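Local atomic coordinates of serine protease pet (Escherichia coli, PDB entry 4OM9), a protein that acts as a secreted serine protease and enterotoxin of enteroaggregative E. coli, an autotransporter passenger protein that probably attacks the host cytoskeletal protein alpha-fodrin. Residues A183-G187 and G188-E192; P244-S247 and K248-N251; Y123-N126 and N127-I131; V214-N217 and K218-K221. All coordinates share one frame; numbering follows the deposited sequence.

Interaction 1. Residues A183-G187 and G188-E192; sequences ANTVG and GNKVE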
loop_
_atom_site.group_PDB
_atom_site.type_symbol
_atom_site.label_atom_id
_atom_site.label_comp_id
_atom_site.label_asym_id
_atom_site.label_seq_id
_atom_site.Cartn_x
_atom_site.Cartn_y
_atom_site.Cartn_z
ATOM N N ALA A 183 -44.599 11.182 -11.901
ATOM C CA ALA A 183 -44.902 12.306 -12.781
ATOM C C ALA A 183 -45.737 11.864 -13.989
ATOM O O ALA A 183 -45.427 10.853 -14.625
ATOM C CB ALA A 183 -43.624 12.967 -13.244
ATOM N N ASN A 184 -46.784 12.633 -14.295
ATOM C CA ASN A 184 -47.697 12.310 -15.393
ATOM C C ASN A 184 -47.189 12.821 -16.734
ATOM O O ASN A 184 -47.423 13.967 -17.105
ATOM C CB ASN A 184 -49.091 12.890 -15.116
ATOM C CG ASN A 184 -50.048 12.720 -16.288
ATOM O OD1 ASN A 184 -50.138 11.649 -16.898
ATOM N ND2 ASN A 184 -50.762 13.783 -16.612
ATOM N N THR A 185 -46.499 11.971 -17.471
ATOM C CA THR A 185 -45.939 12.412 -18.734
ATOM C C THR A 185 -46.583 11.686 -19.900
ATOM O O THR A 185 -47.347 10.739 -19.714
ATOM C CB THR A 185 -44.447 12.170 -18.791
ATOM O OG1 THR A 185 -44.208 10.759 -18.717
ATOM C CG2 THR A 185 -43.746 12.869 -17.639
ATOM N N VAL A 186 -46.270 12.131 -21.107
ATOM C CA VAL A 186 -46.671 11.382 -22.275
ATOM C C VAL A 186 -45.896 10.066 -22.302
ATOM O O VAL A 186 -44.662 10.047 -22.261
ATOM C CB VAL A 186 -46.441 12.172 -23.569
ATOM C CG1 VAL A 186 -45.110 12.886 -23.527
ATOM C CG2 VAL A 186 -46.516 11.247 -24.766
ATOM N N GLY A 187 -46.636 8.964 -22.349
ATOM C CA GLY A 187 -46.040 7.647 -22.386
ATOM C C GLY A 187 -46.423 6.862 -21.151
ATOM O O GLY A 187 -46.536 5.636 -21.203
ATOM N N GLY A 188 -46.626 7.563 -20.042
ATOM C CA GLY A 188 -46.946 6.914 -18.784
ATOM C C GLY A 188 -46.225 7.570 -17.611
ATOM O O GLY A 188 -45.498 8.551 -17.778
ATOM N N ASN A 189 -46.439 7.031 -16.417
ATOM C CA ASN A 189 -45.826 7.571 -15.213
ATOM C C ASN A 189 -44.298 7.426 -15.173
ATOM O O ASN A 189 -43.759 6.360 -15.489
ATOM C CB ASN A 189 -46.444 6.908 -13.992
ATOM C CG ASN A 189 -47.771 7.530 -13.617
ATOM O OD1 ASN A 189 -48.215 8.489 -14.254
ATOM N ND2 ASN A 189 -48.409 6.995 -12.582
ATOM N N LYS A 190 -43.612 8.501 -14.780
ATOM C CA LYS A 190 -42.155 8.533 -14.762
ATOM C C LYS A 190 -41.608 9.230 -13.525
ATOM O O LYS A 190 -42.196 10.179 -13.012
ATOM C CB LYS A 190 -41.612 9.231 -16.017
ATOM C CG LYS A 190 -41.796 8.453 -17.334
ATOM C CD LYS A 190 -41.079 9.174 -18.473
ATOM C CE LYS A 190 -41.207 8.435 -19.777
ATOM N NZ LYS A 190 -42.647 8.308 -20.184
ATOM N N VAL A 191 -40.453 8.772 -13.061
ATOM C CA VAL A 191 -39.832 9.360 -11.890
ATOM C C VAL A 191 -39.140 10.649 -12.284
ATOM O O VAL A 191 -38.479 10.735 -13.313
ATOM C CB VAL A 191 -38.858 8.387 -11.237
ATOM C CG1 VAL A 191 -38.019 9.081 -10.157
ATOM C CG2 VAL A 191 -39.627 7.226 -10.653
ATOM N N GLU A 192 -39.342 11.674 -11.464
ATOM C CA GLU A 192 -38.823 12.998 -11.749
ATOM C C GLU A 192 -37.802 13.356 -10.693
ATOM O O GLU A 192 -38.023 13.120 -9.504
ATOM C CB GLU A 192 -39.959 14.026 -11.783
ATOM C CG GLU A 192 -39.513 15.477 -11.988
ATOM C CD GLU A 192 -40.654 16.475 -11.707
ATOM O OE1 GLU A 192 -40.746 16.956 -10.560
ATOM O OE2 GLU A 192 -41.454 16.766 -12.622
HETATM O O HOH W 1 -48.699 9.533 -16.582
HETATM O O HOH W 2 -42.742 7.515 -22.695
#

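Interaction 2. Residues P244-S247 and K248-N251; sequences PFDS and KTTN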
loop_
_atom_site.group_PDB
_atom_site.type_symbol
_atom_site.label_atom_id
_atom_site.label_comp_id
_atom_site.label_asym_id
_atom_site.label_seq_id
_atom_site.Cartn_x
_atom_site.Cartn_y
_atom_site.Cartn_z
ATOM N N PRO A 244 -38.963 4.150 -15.346
ATOM C CA PRO A 244 -38.787 3.164 -14.279
ATOM C C PRO A 244 -38.435 1.806 -14.844
ATOM O O PRO A 244 -39.086 1.373 -15.809
ATOM C CB PRO A 244 -40.158 3.126 -13.594
ATOM C CG PRO A 244 -40.831 4.412 -14.003
ATOM C CD PRO A 244 -40.340 4.674 -15.391
ATOM N N PHE A 245 -37.441 1.137 -14.267
ATOM C CA PHE A 245 -37.064 -0.192 -14.753
ATOM C C PHE A 245 -38.256 -1.140 -14.823
ATOM O O PHE A 245 -39.048 -1.214 -13.888
ATOM C CB PHE A 245 -35.987 -0.838 -13.873
ATOM C CG PHE A 245 -35.791 -2.302 -14.168
ATOM C CD1 PHE A 245 -35.015 -2.701 -15.240
ATOM C CD2 PHE A 245 -36.420 -3.273 -13.403
ATOM C CE1 PHE A 245 -34.847 -4.050 -15.531
ATOM C CE2 PHE A 245 -36.252 -4.609 -13.681
ATOM C CZ PHE A 245 -35.466 -5.002 -14.748
ATOM N N ASP A 246 -38.350 -1.902 -15.907
ATOM C CA ASP A 246 -39.544 -2.726 -16.155
ATOM C C ASP A 246 -39.208 -4.223 -16.216
ATOM O O ASP A 246 -38.733 -4.716 -17.229
ATOM C CB ASP A 246 -40.222 -2.263 -17.449
ATOM C CG ASP A 246 -41.433 -3.110 -17.837
ATOM O OD1 ASP A 246 -41.774 -4.113 -17.171
ATOM O OD2 ASP A 246 -42.062 -2.752 -18.847
ATOM N N SER A 247 -39.518 -4.923 -15.128
ATOM C CA SER A 247 -39.283 -6.353 -14.973
ATOM C C SER A 247 -40.000 -7.242 -15.985
ATOM O O SER A 247 -39.416 -8.151 -16.575
ATOM C CB SER A 247 -39.722 -6.779 -13.579
ATOM O OG SER A 247 -38.598 -6.991 -12.755
ATOM N N LYS A 248 -41.289 -6.994 -16.126
ATOM C CA LYS A 248 -42.150 -7.772 -16.984
ATOM C C LYS A 248 -41.658 -7.793 -18.423
ATOM O O LYS A 248 -41.552 -8.852 -19.032
ATOM C CB LYS A 248 -43.570 -7.206 -16.918
ATOM C CG LYS A 248 -44.551 -7.839 -17.878
ATOM C CD LYS A 248 -45.886 -7.094 -17.821
ATOM C CE LYS A 248 -46.920 -7.775 -18.687
ATOM N NZ LYS A 248 -46.369 -8.069 -20.049
ATOM N N THR A 249 -41.368 -6.622 -18.973
ATOM C CA THR A 249 -40.877 -6.527 -20.343
ATOM C C THR A 249 -39.462 -7.099 -20.438
ATOM O O THR A 249 -39.109 -7.763 -21.412
ATOM C CB THR A 249 -40.885 -5.067 -20.837
ATOM O OG1 THR A 249 -42.198 -4.510 -20.670
ATOM C CG2 THR A 249 -40.475 -4.989 -22.307
ATOM N N THR A 250 -38.649 -6.830 -19.417
ATOM C CA THR A 250 -37.319 -7.414 -19.338
ATOM C C THR A 250 -37.378 -8.934 -19.397
ATOM O O THR A 250 -36.619 -9.571 -20.132
ATOM C CB THR A 250 -36.593 -7.006 -18.045
ATOM O OG1 THR A 250 -36.399 -5.588 -18.045
ATOM C CG2 THR A 250 -35.224 -7.709 -17.939
ATOM N N ASN A 251 -38.284 -9.514 -18.620
ATOM C CA ASN A 251 -38.342 -10.958 -18.489
ATOM C C ASN A 251 -38.906 -11.583 -19.738
ATOM O O ASN A 251 -38.548 -12.703 -20.106
ATOM C CB ASN A 251 -39.150 -11.354 -17.257
ATOM C CG ASN A 251 -38.356 -11.166 -15.975
ATOM O OD1 ASN A 251 -37.122 -11.066 -16.011
ATOM N ND2 ASN A 251 -39.049 -11.118 -14.844
#

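Interaction 3. Residues Y123-N126 and N127-I131; sequences YNEN and NQNII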
loop_
_atom_site.group_PDB
_atom_site.type_symbol
_atom_site.label_atom_id
_atom_site.label_comp_id
_atom_site.label_asym_id
_atom_site.label_seq_id
_atom_site.Cartn_x
_atom_site.Cartn_y
_atom_site.Cartn_z
ATOM N N TYR A 123 -41.483 -0.623 -9.267
ATOM C CA TYR A 123 -42.256 0.608 -9.404
ATOM C C TYR A 123 -43.712 0.473 -8.962
ATOM O O TYR A 123 -44.382 1.472 -8.743
ATOM C CB TYR A 123 -42.223 1.092 -10.857
ATOM C CG TYR A 123 -42.619 2.551 -11.039
ATOM C CD1 TYR A 123 -42.086 3.545 -10.219
ATOM C CD2 TYR A 123 -43.482 2.937 -12.062
ATOM C CE1 TYR A 123 -42.419 4.887 -10.395
ATOM C CE2 TYR A 123 -43.822 4.267 -12.249
ATOM C CZ TYR A 123 -43.291 5.245 -11.404
ATOM O OH TYR A 123 -43.619 6.562 -11.596
ATOM N N ASN A 124 -44.196 -0.759 -8.839
ATOM C CA ASN A 124 -45.603 -1.010 -8.549
ATOM C C ASN A 124 -45.927 -1.114 -7.070
ATOM O O ASN A 124 -47.064 -1.413 -6.701
ATOM C CB ASN A 124 -46.056 -2.286 -9.245
ATOM C CG ASN A 124 -45.892 -2.206 -10.733
ATOM O OD1 ASN A 124 -46.013 -1.132 -11.322
ATOM N ND2 ASN A 124 -45.591 -3.339 -11.355
ATOM N N GLU A 125 -44.928 -0.883 -6.228
ATOM C CA GLU A 125 -45.149 -0.750 -4.795
ATOM C C GLU A 125 -45.742 0.617 -4.583
ATOM O O GLU A 125 -45.504 1.509 -5.394
ATOM C CB GLU A 125 -43.845 -0.903 -4.008
ATOM C CG GLU A 125 -43.328 -2.325 -3.886
ATOM C CD GLU A 125 -44.007 -3.089 -2.768
ATOM O OE1 GLU A 125 -43.363 -3.283 -1.714
ATOM O OE2 GLU A 125 -45.183 -3.487 -2.939
ATOM N N ASN A 126 -46.514 0.802 -3.518
ATOM C CA ASN A 126 -47.079 2.127 -3.263
ATOM C C ASN A 126 -45.997 3.110 -2.804
ATOM O O ASN A 126 -44.905 2.708 -2.381
ATOM C CB ASN A 126 -48.237 2.065 -2.243
ATOM C CG ASN A 126 -47.814 1.529 -0.882
ATOM O OD1 ASN A 126 -46.746 1.855 -0.366
ATOM N ND2 ASN A 126 -48.667 0.709 -0.289
ATOM N N ASN A 127 -46.311 4.396 -2.899
ATOM C CA ASN A 127 -45.359 5.457 -2.608
ATOM C C ASN A 127 -44.685 5.360 -1.239
ATOM O O ASN A 127 -43.464 5.547 -1.133
ATOM C CB ASN A 127 -46.048 6.810 -2.743
ATOM C CG ASN A 127 -46.161 7.255 -4.179
ATOM O OD1 ASN A 127 -45.994 6.455 -5.095
ATOM N ND2 ASN A 127 -46.437 8.536 -4.387
ATOM N N GLN A 128 -45.454 5.046 -0.203
ATOM C CA GLN A 128 -44.872 4.952 1.129
ATOM C C GLN A 128 -43.832 3.812 1.236
ATOM O O GLN A 128 -42.803 3.972 1.894
ATOM C CB GLN A 128 -45.959 4.774 2.183
ATOM C CG GLN A 128 -45.452 4.916 3.620
ATOM C CD GLN A 128 -44.808 6.266 3.906
ATOM O OE1 GLN A 128 -45.490 7.300 4.031
ATOM N NE2 GLN A 128 -43.479 6.264 4.034
ATOM N N ASN A 129 -44.105 2.679 0.590
ATOM C CA ASN A 129 -43.209 1.530 0.629
ATOM C C ASN A 129 -41.874 1.836 -0.047
ATOM O O ASN A 129 -40.810 1.463 0.444
ATOM C CB ASN A 129 -43.856 0.309 -0.036
ATOM C CG ASN A 129 -44.651 -0.546 0.944
ATOM O OD1 ASN A 129 -44.866 -0.166 2.098
ATOM N ND2 ASN A 129 -45.096 -1.706 0.478
ATOM N N ILE A 130 -41.951 2.523 -1.175
ATOM C CA ILE A 130 -40.766 2.912 -1.918
ATOM C C ILE A 130 -39.932 3.938 -1.127
ATOM O O ILE A 130 -38.694 3.878 -1.105
ATOM C CB ILE A 130 -41.170 3.463 -3.300
ATOM C CG1 ILE A 130 -41.938 2.384 -4.071
ATOM C CG2 ILE A 130 -39.969 3.916 -4.087
ATOM C CD1 ILE A 130 -42.289 2.772 -5.492
ATOM N N ILE A 131 -40.619 4.862 -0.468
ATOM C CA ILE A 131 -39.965 5.871 0.344
ATOM C C ILE A 131 -39.215 5.220 1.502
ATOM O O ILE A 131 -38.051 5.528 1.737
ATOM C CB ILE A 131 -40.978 6.901 0.887
ATOM C CG1 ILE A 131 -41.517 7.760 -0.262
ATOM C CG2 ILE A 131 -40.334 7.773 1.984
ATOM C CD1 ILE A 131 -42.815 8.449 0.036
#

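Interaction 4. Residues V214-N217 and K218-K221; sequences VFDN and KEDK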
loop_
_atom_site.group_PDB
_atom_site.type_symbol
_atom_site.label_atom_id
_atom_site.label_comp_id
_atom_site.label_asym_id
_atom_site.label_seq_id
_atom_site.Cartn_x
_atom_site.Cartn_y
_atom_site.Cartn_z
ATOM N N VAL A 214 -30.486 4.016 -7.098
ATOM C CA VAL A 214 -31.199 4.359 -5.900
ATOM C C VAL A 214 -30.879 3.259 -4.887
ATOM O O VAL A 214 -30.546 2.151 -5.280
ATOM C CB VAL A 214 -32.695 4.540 -6.254
ATOM C CG1 VAL A 214 -33.589 3.638 -5.466
ATOM C CG2 VAL A 214 -33.088 6.000 -6.169
ATOM N N PHE A 215 -30.878 3.568 -3.598
ATOM C CA PHE A 215 -30.244 2.678 -2.630
ATOM C C PHE A 215 -31.227 2.058 -1.650
ATOM O O PHE A 215 -31.897 2.759 -0.885
ATOM C CB PHE A 215 -29.151 3.439 -1.877
ATOM C CG PHE A 215 -28.434 2.625 -0.827
ATOM C CD1 PHE A 215 -27.369 1.801 -1.168
ATOM C CD2 PHE A 215 -28.803 2.716 0.508
ATOM C CE1 PHE A 215 -26.696 1.062 -0.202
ATOM C CE2 PHE A 215 -28.136 1.986 1.483
ATOM C CZ PHE A 215 -27.073 1.149 1.121
ATOM N N ASP A 216 -31.287 0.734 -1.679
ATOM C CA ASP A 216 -32.183 -0.067 -0.852
ATOM C C ASP A 216 -31.706 -0.093 0.599
ATOM O O ASP A 216 -30.610 -0.582 0.881
ATOM C CB ASP A 216 -32.257 -1.482 -1.440
ATOM C CG ASP A 216 -33.284 -2.386 -0.756
ATOM O OD1 ASP A 216 -33.467 -2.308 0.483
ATOM O OD2 ASP A 216 -33.886 -3.216 -1.484
ATOM N N ASN A 217 -32.543 0.436 1.496
ATOM C CA ASN A 217 -32.303 0.541 2.952
ATOM C C ASN A 217 -32.072 -0.752 3.700
ATOM O O ASN A 217 -31.328 -0.788 4.674
ATOM C CB ASN A 217 -33.505 1.211 3.643
ATOM C CG ASN A 217 -33.332 2.680 3.803
ATOM O OD1 ASN A 217 -32.216 3.162 4.017
ATOM N ND2 ASN A 217 -34.429 3.420 3.699
ATOM N N LYS A 218 -32.790 -1.790 3.286
ATOM C CA LYS A 218 -32.868 -3.020 4.057
ATOM C C LYS A 218 -31.898 -4.049 3.520
ATOM O O LYS A 218 -31.430 -4.916 4.250
ATOM C CB LYS A 218 -34.289 -3.578 4.024
ATOM C CG LYS A 218 -35.357 -2.585 4.442
ATOM C CD LYS A 218 -35.141 -2.090 5.857
ATOM C CE LYS A 218 -36.364 -1.354 6.373
ATOM N NZ LYS A 218 -36.696 -0.162 5.548
ATOM N N GLU A 219 -31.608 -3.952 2.229
ATOM C CA GLU A 219 -30.716 -4.897 1.580
ATOM C C GLU A 219 -29.324 -4.305 1.464
ATOM O O GLU A 219 -28.384 -4.998 1.096
ATOM C CB GLU A 219 -31.256 -5.278 0.202
ATOM C CG GLU A 219 -32.700 -5.758 0.205
ATOM C CD GLU A 219 -32.859 -7.201 0.670
ATOM O OE1 GLU A 219 -32.304 -7.567 1.727
ATOM O OE2 GLU A 219 -33.549 -7.975 -0.027
ATOM N N ASP A 220 -29.211 -3.019 1.792
ATOM C CA ASP A 220 -27.947 -2.291 1.745
ATOM C C ASP A 220 -27.238 -2.494 0.407
ATOM O O ASP A 220 -26.144 -3.060 0.335
ATOM C CB ASP A 220 -27.055 -2.711 2.912
ATOM C CG ASP A 220 -27.766 -2.586 4.254
ATOM O OD1 ASP A 220 -27.936 -1.443 4.749
ATOM O OD2 ASP A 220 -28.167 -3.637 4.805
ATOM N N LYS A 221 -27.889 -2.032 -0.656
ATOM C CA LYS A 221 -27.359 -2.182 -2.001
ATOM C C LYS A 221 -27.923 -1.144 -2.959
ATOM O O LYS A 221 -29.081 -0.758 -2.862
ATOM C CB LYS A 221 -27.661 -3.580 -2.532
ATOM C CG LYS A 221 -29.146 -3.924 -2.537
ATOM C CD LYS A 221 -29.419 -5.163 -3.371
ATOM C CE LYS A 221 -30.918 -5.437 -3.486
ATOM N NZ LYS A 221 -31.184 -6.623 -4.352
#

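Interaction 1. Residues A183-G187 and G188-E192
T185 OG1 stands between its own backbone N and carbonyl carbon (chi1 63°), while K190, otherwise extended, bends at its last torsion (chi4 61°), and the two polar ends meet on one face of a beta hairpin, next to its turn. The hairpin joins strands 172-185 and 188-195 in the antiparallel sheet of the protease domain. The T185 hydroxyl donates to G188 O at 2.7 Å, nearly along the C=O axis. It also accepts from K190 NZ, which lies 3.3 Å from T185 OG1, so one oxygen ties together the two sides of the turn. The lysine chain crosses the threonine side chain at about a right angle. Its ammonium is further held by N100 OD1, reaches V186 O only weakly, and shares a water with that same carbonyl. G188 N donates to T185 O at 3.3 Å from well above the carbonyl plane, and the backbone between them is close to a type II turn. G187 and G188 both adopt backbone angles suited to glycine, since a CB at either would press on the preceding carbonyl oxygen. Farther from the turn the strands are paired in the regular way: A183 N donates to K190 O at 2.8 Å, and K190 N returns the bond to A183 O at 3.0 Å. Between these bonds and the turn, N189 CA makes a CH...O contact with A183 O at 3.4 Å. On the face that carries N184 and N189, a water donates to both side-chain oxygens, N184 OD1 and N189 OD1.

Interaction 2. Residues P244-S247 and K248-N251
The carboxylate of D246 receives two donors from T249 on one face: T249 N reaches D246 OD1 at 3.1 Å and T249 OG1 reaches D246 OD2 at 2.5 Å, each from well above the plane. The backbone bond is almost straight, with 175° at the hydrogen. The phenyl ring of F245 meets T250 obliquely, F245 CE1 lying 3.3 Å from T250 OG1, and the two side chains cross at about a right angle. A third flat group, the peptide carbonyl of D246, takes two donors: T250 OG1, 2.6 Å from D246 O, comes from above its plane, and T250 N, 3.0 Å from D246 O, is tilted slightly to the opposite side. D246 is thus the N-cap of helix 247-255, which follows strand 239-244, and the T249 hydroxyl steadies the second oxygen of the capping carboxylate. F102 of strand 102-107 packs against D246, T249 and T250, which sets this helix start against the other sheet of the protease domain. In the first turn proper, N251 N donates to S247 O at 2.7 Å. T250 OG1 lies anti to its own carbonyl carbon (chi1 -63°), which turns the hydroxyl back toward D246 O.

Interaction 3. Residues Y123-N126 and N127-I131
Y123 touches the helix through its backbone, Y123 O lying 4.1 Å from I130 CD1, while its ring turns to other company: its hydroxyl bonds to L181 O and its ring makes a cation-pi contact with R182. Farther along, E125 meets two helix residues. Its CB packs on I130 CG1 at 3.8 Å, and E125 O lies 3.5 Å from I130 CD1, so the isoleucine tip tucks under the loop. The glutamate chain then bends at chi2 (-82°), which swings the carboxylate toward N129; E125 OE1 takes a weak hydrogen bond from N129 ND2 at 3.2 Å, the carboxylate and amide planes standing 56° apart. N126 comes next and grips the helix start with two oxygens. Its OD1 accepts from N129 N at 2.9 Å, the donor facing the end of the side-chain carbonyl, and N126 O accepts from I130 N at 3.2 Å. The chi1 of 61° folds the N126 amide back over the first turn, close enough for OD1 to rest 3.3 Å from N129 CB. R182 also holds N127 OD1, linking the helix start to strand 172-185. An asparagine N-cap of this kind supplies an acceptor for a first-turn N-H of helix 127-134.

Interaction 4. Residues V214-N217 and K218-K221
Hydrogen bonds to the D216 carboxylate shape the turn: D216 OD1 accepts from K218 N at 2.9 Å and from E219 N at 3.0 Å, the latter from well above the carboxylate plane. The first of these closes an Asx turn. R133 adds a salt bridge to the same oxygen, probably favouring its charged form, and K221 NZ forms a salt bridge with D118. Backbone pairing follows, with D216 N donating to K221 O at 2.9 Å and K221 N giving D216 O a weak bond at 3.4 Å. Here D220 and K221 both face D216, a G1 beta bulge in the hairpin of strands 211-216 and 221-232, and D220 has the left-handed backbone conformation (phi 50°) that goes with it. Among the packing contacts, the F215 ring meets the bulge obliquely, F215 CE1 being 3.3 Å from K221 N and F215 CZ 3.6 Å from D220 CA; W222, L45 and P46 also meet that ring. E219 runs alongside D216 in the same direction, its CG 3.3 Å from D216 OD2. The like-charged D216 OD2 and E219 OE2 stay 5.0 Å apart. N217 ND2 bonds to D132 O, in the last turn of helix 127-134, and to G135 O just past its end.

Overall arrangement
Along the chain the order is interaction 3, 1, 4 and 2, all in the N-terminal protease part, far from the C-terminal end of the beta-helix. Interactions 1 and 4 are hairpin turns of the same antiparallel sheet, with centres about 24 Å apart. Helix 127-134, capped in interaction 3, packs by Y134 on D216 of interaction 4; helix 247-255, capped in interaction 2, follows strand 239-244 of that sheet and leans on strand 102-107 of the other. Y123 of interaction 3 packs on N189 and V191 of interaction 1 and P244 of interaction 2, the centres 15 to 16 Å apart. All four lie in a domain whose two antiparallel sheets and family are consistent with a chymotrypsin-like protease fold.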